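Local coordinates for protein tannase (Fusobacterium nucleatum subsp. nucleatum ATCC 25586, PDB 6YQ4) that probably hydrolyses the galloyl ester bonds of gallotannins, detoxifying them for the bacterium, and carries a bound magnesium ion, at residues Lys377-Asn388 and Ser408-Asn416. Sequence-based numbering, arbitrary orientation.
Sequences KHFTKFSFDINN and SIPKMADKN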
loop_
_atom_site.group_PDB
_atom_site.type_symbol
_atom_site.label_atom_id
_atom_site.label_comp_id
_atom_site.label_asym_id
_atom_site.label_seq_id
_atom_site.Cartn_x
_atom_site.Cartn_y
_atom_site.Cartn_z
ATOM N N LYS A 377 9.682 -12.895 -12.530
ATOM C CA LYS A 377 10.313 -13.980 -11.794
ATOM C C LYS A 377 9.312 -14.510 -10.780
ATOM O O LYS A 377 8.256 -13.911 -10.542
ATOM C CB LYS A 377 11.597 -13.547 -11.073
ATOM C CG LYS A 377 12.711 -13.011 -11.962
ATOM C CD LYS A 377 14.066 -13.163 -11.311
ATOM C CE LYS A 377 15.114 -12.227 -11.899
ATOM N NZ LYS A 377 16.441 -12.355 -11.221
ATOM N N HIS A 378 9.648 -15.659 -10.199
ATOM C CA HIS A 378 8.960 -16.145 -9.018
ATOM C C HIS A 378 9.516 -15.473 -7.777
ATOM O O HIS A 378 10.591 -14.870 -7.796
ATOM C CB HIS A 378 9.098 -17.658 -8.890
ATOM C CG HIS A 378 8.535 -18.393 -10.058
ATOM N ND1 HIS A 378 7.197 -18.343 -10.381
ATOM C CD2 HIS A 378 9.132 -19.142 -11.016
ATOM C CE1 HIS A 378 6.989 -19.048 -11.481
ATOM N NE2 HIS A 378 8.145 -19.548 -11.884
ATOM N N PHE A 379 8.753 -15.584 -6.688
ATOM C CA PHE A 379 9.206 -15.097 -5.391
ATOM C C PHE A 379 8.712 -15.975 -4.245
ATOM O O PHE A 379 8.858 -15.585 -3.077
ATOM C CB PHE A 379 8.762 -13.645 -5.154
ATOM C CG PHE A 379 7.363 -13.349 -5.597
ATOM C CD1 PHE A 379 6.328 -13.280 -4.670
ATOM C CD2 PHE A 379 7.079 -13.130 -6.948
ATOM C CE1 PHE A 379 5.015 -12.991 -5.077
ATOM C CE2 PHE A 379 5.787 -12.841 -7.376
ATOM C CZ PHE A 379 4.747 -12.773 -6.437
ATOM N N THR A 380 8.137 -17.134 -4.530
ATOM C CA THR A 380 7.748 -18.082 -3.511
ATOM C C THR A 380 8.394 -19.403 -3.866
ATOM O O THR A 380 8.595 -19.717 -5.040
ATOM C CB THR A 380 6.219 -18.258 -3.404
ATOM O OG1 THR A 380 5.706 -18.870 -4.606
ATOM C CG2 THR A 380 5.547 -16.913 -3.195
ATOM N N LYS A 381 8.747 -20.157 -2.833
ATOM C CA LYS A 381 9.205 -21.516 -3.055
ATOM C C LYS A 381 8.130 -22.351 -3.736
ATOM O O LYS A 381 8.447 -23.285 -4.481
ATOM C CB LYS A 381 9.613 -22.130 -1.712
ATOM C CG LYS A 381 10.100 -23.556 -1.779
ATOM C CD LYS A 381 9.964 -24.247 -0.434
ATOM C CE LYS A 381 10.437 -25.665 -0.551
ATOM N NZ LYS A 381 11.584 -25.703 -1.503
ATOM N N PHE A 382 6.856 -22.031 -3.499
ATOM C CA PHE A 382 5.781 -22.920 -3.928
ATOM C C PHE A 382 5.639 -22.928 -5.457
ATOM O O PHE A 382 5.643 -23.989 -6.089
ATOM C CB PHE A 382 4.464 -22.516 -3.248
ATOM C CG PHE A 382 3.275 -23.268 -3.762
ATOM C CD1 PHE A 382 2.928 -24.493 -3.213
ATOM C CD2 PHE A 382 2.528 -22.777 -4.834
ATOM C CE1 PHE A 382 1.852 -25.225 -3.719
ATOM C CE2 PHE A 382 1.451 -23.498 -5.362
ATOM C CZ PHE A 382 1.109 -24.719 -4.802
ATOM N N SER A 383 5.487 -21.750 -6.057
ATOM C CA SER A 383 5.344 -21.652 -7.500
ATOM C C SER A 383 6.638 -22.016 -8.208
ATOM O O SER A 383 6.605 -22.647 -9.272
ATOM C CB SER A 383 4.895 -20.242 -7.872
ATOM O OG SER A 383 3.717 -19.909 -7.150
ATOM N N PHE A 384 7.785 -21.649 -7.633
ATOM C CA PHE A 384 9.051 -22.004 -8.262
ATOM C C PHE A 384 9.220 -23.519 -8.326
ATOM O O PHE A 384 9.515 -24.075 -9.393
ATOM C CB PHE A 384 10.218 -21.349 -7.519
ATOM C CG PHE A 384 11.577 -21.804 -7.996
ATOM C CD1 PHE A 384 12.185 -21.198 -9.089
ATOM C CD2 PHE A 384 12.248 -22.848 -7.358
ATOM C CE1 PHE A 384 13.439 -21.625 -9.545
ATOM C CE2 PHE A 384 13.502 -23.283 -7.812
ATOM C CZ PHE A 384 14.095 -22.664 -8.915
ATOM N N ASP A 385 9.012 -24.207 -7.192
ATOM C CA ASP A 385 9.229 -25.656 -7.143
ATOM C C ASP A 385 8.297 -26.400 -8.090
ATOM O O ASP A 385 8.681 -27.429 -8.659
ATOM C CB ASP A 385 9.033 -26.208 -5.722
ATOM C CG ASP A 385 10.178 -25.864 -4.769
ATOM O OD1 ASP A 385 11.145 -25.183 -5.161
ATOM O OD2 ASP A 385 10.103 -26.286 -3.598
ATOM N N ILE A 386 7.047 -25.945 -8.229
ATOM C CA ILE A 386 6.162 -26.588 -9.201
ATOM C C ILE A 386 6.797 -26.552 -10.580
ATOM O O ILE A 386 6.891 -27.575 -11.272
ATOM C CB ILE A 386 4.776 -25.924 -9.221
ATOM C CG1 ILE A 386 3.931 -26.341 -8.026
ATOM C CG2 ILE A 386 4.044 -26.318 -10.482
ATOM C CD1 ILE A 386 2.560 -25.688 -8.048
ATOM N N ASN A 387 7.270 -25.374 -10.990
ATOM C CA ASN A 387 7.822 -25.230 -12.331
ATOM C C ASN A 387 9.176 -25.921 -12.448
ATOM O O ASN A 387 9.479 -26.550 -13.473
ATOM C CB ASN A 387 7.916 -23.747 -12.690
ATOM C CG ASN A 387 6.565 -23.167 -13.080
ATOM O OD1 ASN A 387 5.812 -23.780 -13.830
ATOM N ND2 ASN A 387 6.245 -21.999 -12.548
ATOM N N ASN A 388 9.991 -25.825 -11.402
ATOM C CA ASN A 388 11.293 -26.479 -11.398
ATOM C C ASN A 388 11.160 -28.000 -11.515
ATOM O O ASN A 388 11.939 -28.650 -12.226
ATOM C CB ASN A 388 12.035 -26.078 -10.121
ATOM C CG ASN A 388 13.467 -26.531 -10.107
ATOM O OD1 ASN A 388 14.281 -26.077 -10.907
ATOM N ND2 ASN A 388 13.793 -27.415 -9.177
ATOM N N SER A 408 11.231 -24.333 -20.961
ATOM C CA SER A 408 11.099 -23.390 -19.848
ATOM C C SER A 408 11.933 -23.810 -18.641
ATOM O O SER A 408 11.961 -24.984 -18.285
ATOM C CB SER A 408 9.644 -23.263 -19.415
ATOM O OG SER A 408 9.026 -24.539 -19.370
ATOM N N ILE A 409 12.601 -22.846 -18.019
ATOM C CA ILE A 409 13.292 -23.070 -16.752
ATOM C C ILE A 409 13.019 -21.858 -15.863
ATOM O O ILE A 409 13.268 -20.715 -16.279
ATOM C CB ILE A 409 14.798 -23.328 -16.959
ATOM C CG1 ILE A 409 15.586 -23.305 -15.639
ATOM C CG2 ILE A 409 15.410 -22.357 -17.983
ATOM C CD1 ILE A 409 15.351 -24.485 -14.701
ATOM N N PRO A 410 12.491 -22.039 -14.650
ATOM C CA PRO A 410 12.006 -20.885 -13.890
ATOM C C PRO A 410 13.146 -20.110 -13.257
ATOM O O PRO A 410 14.215 -20.648 -12.964
ATOM C CB PRO A 410 11.105 -21.522 -12.830
ATOM C CG PRO A 410 11.725 -22.857 -12.583
ATOM C CD PRO A 410 12.300 -23.300 -13.907
ATOM N N LYS A 411 12.905 -18.821 -13.062
ATOM C CA LYS A 411 13.836 -17.964 -12.345
ATOM C C LYS A 411 13.220 -17.516 -11.030
ATOM O O LYS A 411 12.012 -17.273 -10.952
ATOM C CB LYS A 411 14.232 -16.764 -13.196
ATOM C CG LYS A 411 15.297 -17.118 -14.208
ATOM C CD LYS A 411 15.275 -16.172 -15.402
ATOM C CE LYS A 411 15.478 -16.933 -16.718
ATOM N NZ LYS A 411 16.529 -18.019 -16.634
ATOM N N MET A 412 14.049 -17.435 -9.992
ATOM C CA MET A 412 13.618 -17.001 -8.670
ATOM C C MET A 412 14.255 -15.662 -8.335
ATOM O O MET A 412 15.467 -15.496 -8.499
ATOM C CB MET A 412 13.989 -18.039 -7.610
ATOM C CG MET A 412 13.612 -17.613 -6.174
ATOM S SD MET A 412 11.885 -17.928 -5.751
ATOM C CE MET A 412 12.025 -19.592 -5.123
ATOM N N ALA A 413 13.444 -14.716 -7.846
ATOM C CA ALA A 413 13.945 -13.408 -7.429
ATOM C C ALA A 413 15.009 -13.536 -6.345
ATOM O O ALA A 413 15.005 -14.477 -5.557
ATOM C CB ALA A 413 12.802 -12.537 -6.899
ATOM N N ASP A 414 15.919 -12.565 -6.301
ATOM C CA ASP A 414 16.934 -12.513 -5.252
ATOM C C ASP A 414 16.302 -12.339 -3.855
ATOM O O ASP A 414 15.429 -11.490 -3.634
ATOM C CB ASP A 414 17.913 -11.382 -5.583
ATOM C CG ASP A 414 18.894 -11.075 -4.458
ATOM O OD1 ASP A 414 19.035 -11.860 -3.492
ATOM O OD2 ASP A 414 19.547 -10.013 -4.558
ATOM N N LYS A 415 16.753 -13.161 -2.904
ATOM C CA LYS A 415 16.140 -13.195 -1.574
ATOM C C LYS A 415 16.198 -11.828 -0.900
ATOM O O LYS A 415 15.246 -11.424 -0.230
ATOM C CB LYS A 415 16.813 -14.254 -0.696
ATOM C CG LYS A 415 16.566 -15.729 -1.116
ATOM C CD LYS A 415 17.122 -16.032 -2.522
ATOM C CE LYS A 415 18.636 -16.004 -2.514
ATOM N NZ LYS A 415 19.125 -15.563 -3.812
ATOM N N ASN A 416 17.286 -11.083 -1.123
ATOM C CA ASN A 416 17.474 -9.769 -0.525
ATOM C C ASN A 416 16.543 -8.713 -1.124
ATOM O O ASN A 416 16.235 -7.711 -0.459
ATOM C CB ASN A 416 18.944 -9.363 -0.668
ATOM C CG ASN A 416 19.240 -7.998 -0.073
ATOM O OD1 ASN A 416 19.870 -7.151 -0.714
ATOM N ND2 ASN A 416 18.783 -7.773 1.161
HETATM O O HOH W 1 16.248 -11.086 -8.966
HETATM O O HOH W 2 17.178 -15.202 -11.223
#
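Met412 reaches across to Phe384 and the start of helix 381-394. Its CB lies 3.9 Å from Phe384 CD1. CG is anti to the backbone N (chi1 178°), then two bends curl the chain over the helix start. SD passes 3.8 Å from Thr380 O and makes an oblique Met-aromatic contact with the Phe384 ring. The methyl CE ends 3.5 Å from Phe384 CB and also touches Thr380 O.

The Pro410 ring sits further along the helix, against Phe384, Asn387 and Asn388. Its CG meets Phe384 CE1 at 3.7 Å. Its CB meets the edge of the His378 ring, 3.6 Å from CD2. Asp357 hydrogen-bonds to His378 ND1, which helps to fix that ring, and to Thr380 OG1.

Two nearly straight hydrogen bonds join the backbones, His378 N to Lys411 O (3.0 Å) and Ala413 N to His378 O (2.9 Å). The extended Lys377 side chain lays CD against Met412 C and Ala413 N. Its NZ forms a salt bridge with Asp371; one water joins it to Asp414 N, another to Met412 O.

Thr380 OG1 also caps the helix, accepting from Ser383 N. The motif is a single parallel beta bridge between His378 and Met412, beside an N-capped helix.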